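Local coordinates for putative hemin transport system, substrate-binding protein (Burkholderia cenocepacia J2315, PDB 5GIZ), which binds heme in the periplasm and probably delivers it to an inner-membrane ABC transporter during bacterial heme uptake, at residues R130-Q133 against A134-D137. Numbering follows the deposited sequence.
Sequences RDWQ and AARD. With SO4 (sulfate ion), chain C.
With chi1 of -177° Trp132 swings its indole toward the C-terminal end of the helix, where Arg136, one turn on, its CG anti to the carbonyl carbon and its chain bent at chi2, carries its methylenes over one face of the ring. Arg136 CG lies 4.2 Å from the centroid of the five-membered ring of Trp132 and near its normal, which meets the criterion for a CH-pi contact. Further out, Arg136 NE passes 3.4 Å from Trp132 CZ2; the guanidinium is inclined to the indole by 50°, so the two planes do not stack flat. At the guanidinium edge, NH2 of Arg136 donates in plane to O3 of a sulfate (3.1 Å), which was probably picked up from the crystallisation solution and is also bound by Tyr178 OH, whose ring meets Trp132 edge-to-face. This i/i+4 pair lies on helix 118-141, the long helix that links the two lobes in this class of periplasmic binding protein; Trp132 and Ala135 turn toward helix 255-269, touching Val259 and Thr260 respectively. Regular helical hydrogen bonding is evident from Arg136 N to Trp132 O, 2.9 Å, and Asp137 N to Gln133 O. On the exposed side Gln133, bent at chi2, donates through NE2 to Asp137 OD1 at 3.0 Å; the acceptor lies in the amide plane, whereas the donor comes from above the carboxylate plane. The N-H...O angle is 147°, an imperfectly aligned surface bond.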
ATOM      1  N   ARG A 130       7.779  17.922  -2.644  1.00 14.10           N
ATOM      2  CA  ARG A 130       7.132  19.098  -2.079  1.00 15.38           C
ATOM      3  C   ARG A 130       5.959  18.651  -1.217  1.00 14.35           C
ATOM      4  O   ARG A 130       5.778  19.120  -0.090  1.00 14.18           O
ATOM      5  CB  ARG A 130       6.700  20.028  -3.226  1.00 17.67           C
ATOM      6  CG  ARG A 130       6.059  21.323  -2.817  1.00 20.81           C
ATOM      7  CD  ARG A 130       5.955  22.226  -4.041  1.00 23.53           C
ATOM      8  NE  ARG A 130       5.112  21.690  -5.135  1.00 26.42           N
ATOM      9  CZ  ARG A 130       5.506  21.398  -6.386  1.00 28.86           C
ATOM     10  NH1 ARG A 130       6.773  21.560  -6.797  1.00 30.81           N
ATOM     11  NH2 ARG A 130       4.599  20.940  -7.267  1.00 29.25           N
ATOM     12  N   ASP A 131       5.153  17.760  -1.754  1.00 13.44           N
ATOM     13  CA  ASP A 131       4.028  17.281  -0.979  1.00 13.39           C
ATOM     14  C   ASP A 131       4.461  16.530   0.282  1.00 12.50           C
ATOM     15  O   ASP A 131       3.818  16.615   1.353  1.00 12.72           O
ATOM     16  CB  ASP A 131       3.132  16.390  -1.821  1.00 14.13           C
ATOM     17  CG  ASP A 131       2.409  17.145  -2.922  1.00 15.96           C
ATOM     18  OD1 ASP A 131       2.316  18.372  -2.908  1.00 19.11           O
ATOM     19  OD2 ASP A 131       1.896  16.503  -3.816  1.00 17.99           O
ATOM     20  N   TRP A 132       5.534  15.757   0.155  1.00 11.76           N
ATOM     21  CA  TRP A 132       6.045  15.042   1.311  1.00 11.50           C
ATOM     22  C   TRP A 132       6.483  15.995   2.438  1.00 12.19           C
ATOM     23  O   TRP A 132       6.196  15.769   3.603  1.00 11.91           O
ATOM     24  CB  TRP A 132       7.159  14.139   0.900  1.00 11.35           C
ATOM     25  CG  TRP A 132       7.685  13.311   2.045  1.00 11.39           C
ATOM     26  CD1 TRP A 132       8.939  13.316   2.502  1.00 12.18           C
ATOM     27  CD2 TRP A 132       6.965  12.362   2.848  1.00 11.40           C
ATOM     28  NE1 TRP A 132       9.063  12.453   3.551  1.00 12.30           N
ATOM     29  CE2 TRP A 132       7.863  11.868   3.804  1.00 12.31           C
ATOM     30  CE3 TRP A 132       5.649  11.925   2.871  1.00 11.93           C
ATOM     31  CZ2 TRP A 132       7.525  10.898   4.731  1.00 12.85           C
ATOM     32  CZ3 TRP A 132       5.287  10.988   3.837  1.00 12.25           C
ATOM     33  CH2 TRP A 132       6.239  10.459   4.730  1.00 12.62           C
ATOM     34  N   GLN A 133       7.216  17.041   2.098  1.00 12.89           N
ATOM     35  CA  GLN A 133       7.599  17.991   3.108  1.00 14.46           C
ATOM     36  C   GLN A 133       6.384  18.622   3.807  1.00 14.33           C
ATOM     37  O   GLN A 133       6.365  18.770   5.023  1.00 15.06           O
ATOM     38  CB  GLN A 133       8.506  19.087   2.521  1.00 16.93           C
ATOM     39  CG  GLN A 133       8.964  20.075   3.580  1.00 20.12           C
ATOM     40  CD  GLN A 133       9.859  19.427   4.619  1.00 21.87           C
ATOM     41  OE1 GLN A 133      10.925  18.909   4.277  1.00 25.32           O
ATOM     42  NE2 GLN A 133       9.425  19.445   5.904  1.00 22.40           N
ATOM     43  N   ALA A 134       5.362  18.948   3.046  1.00 14.47           N
ATOM     44  CA  ALA A 134       4.105  19.473   3.601  1.00 15.18           C
ATOM     45  C   ALA A 134       3.463  18.471   4.529  1.00 15.22           C
ATOM     46  O   ALA A 134       2.957  18.832   5.562  1.00 16.44           O
ATOM     47  CB  ALA A 134       3.180  19.895   2.467  1.00 15.22           C
ATOM     48  N   ALA A 135       3.441  17.201   4.166  1.00 13.99           N
ATOM     49  CA  ALA A 135       2.866  16.163   5.012  1.00 13.82           C
ATOM     50  C   ALA A 135       3.677  16.034   6.319  1.00 13.99           C
ATOM     51  O   ALA A 135       3.120  15.976   7.416  1.00 13.51           O
ATOM     52  CB  ALA A 135       2.836  14.855   4.235  1.00 13.22           C
ATOM     53  N   ARG A 136       4.998  16.043   6.220  1.00 13.93           N
ATOM     54  CA  ARG A 136       5.861  16.022   7.403  1.00 14.96           C
ATOM     55  C   ARG A 136       5.504  17.190   8.325  1.00 15.09           C
ATOM     56  O   ARG A 136       5.372  16.999   9.520  1.00 15.53           O
ATOM     57  CB  ARG A 136       7.312  16.169   7.014  1.00 16.23           C
ATOM     58  CG  ARG A 136       7.925  14.961   6.401  1.00 17.64           C
ATOM     59  CD  ARG A 136       8.024  13.789   7.328  1.00 18.64           C
ATOM     60  NE  ARG A 136       9.163  12.936   6.968  1.00 19.90           N
ATOM     61  CZ  ARG A 136       9.510  11.823   7.631  1.00 19.65           C
ATOM     62  NH1 ARG A 136       8.780  11.439   8.697  1.00 19.44           N
ATOM     63  NH2 ARG A 136      10.583  11.123   7.233  1.00 19.93           N
ATOM     64  N   ASP A 137       5.358  18.382   7.739  1.00 16.69           N
ATOM     65  CA  ASP A 137       4.963  19.589   8.475  1.00 19.12           C
ATOM     66  C   ASP A 137       3.615  19.458   9.149  1.00 18.23           C
ATOM     67  O   ASP A 137       3.470  19.857  10.308  1.00 19.43           O
ATOM     68  CB  ASP A 137       4.924  20.836   7.561  1.00 20.35           C
ATOM     69  CG  ASP A 137       6.306  21.286   7.106  1.00 21.77           C
ATOM     70  OD1 ASP A 137       7.336  20.756   7.634  1.00 20.22           O
ATOM     71  OD2 ASP A 137       6.353  22.182   6.206  1.00 22.88           O
TER
HETATM   72  S   SO4 C 401      12.075   7.326   7.276  1.00 16.34           S
HETATM   73  O1  SO4 C 401      11.608   7.559   5.954  1.00 17.20           O
HETATM   74  O2  SO4 C 401      13.567   7.243   7.357  1.00 18.44           O
HETATM   75  O3  SO4 C 401      11.570   8.335   8.218  1.00 23.44           O
HETATM   76  O4  SO4 C 401      11.664   6.079   7.838  1.00 23.17           O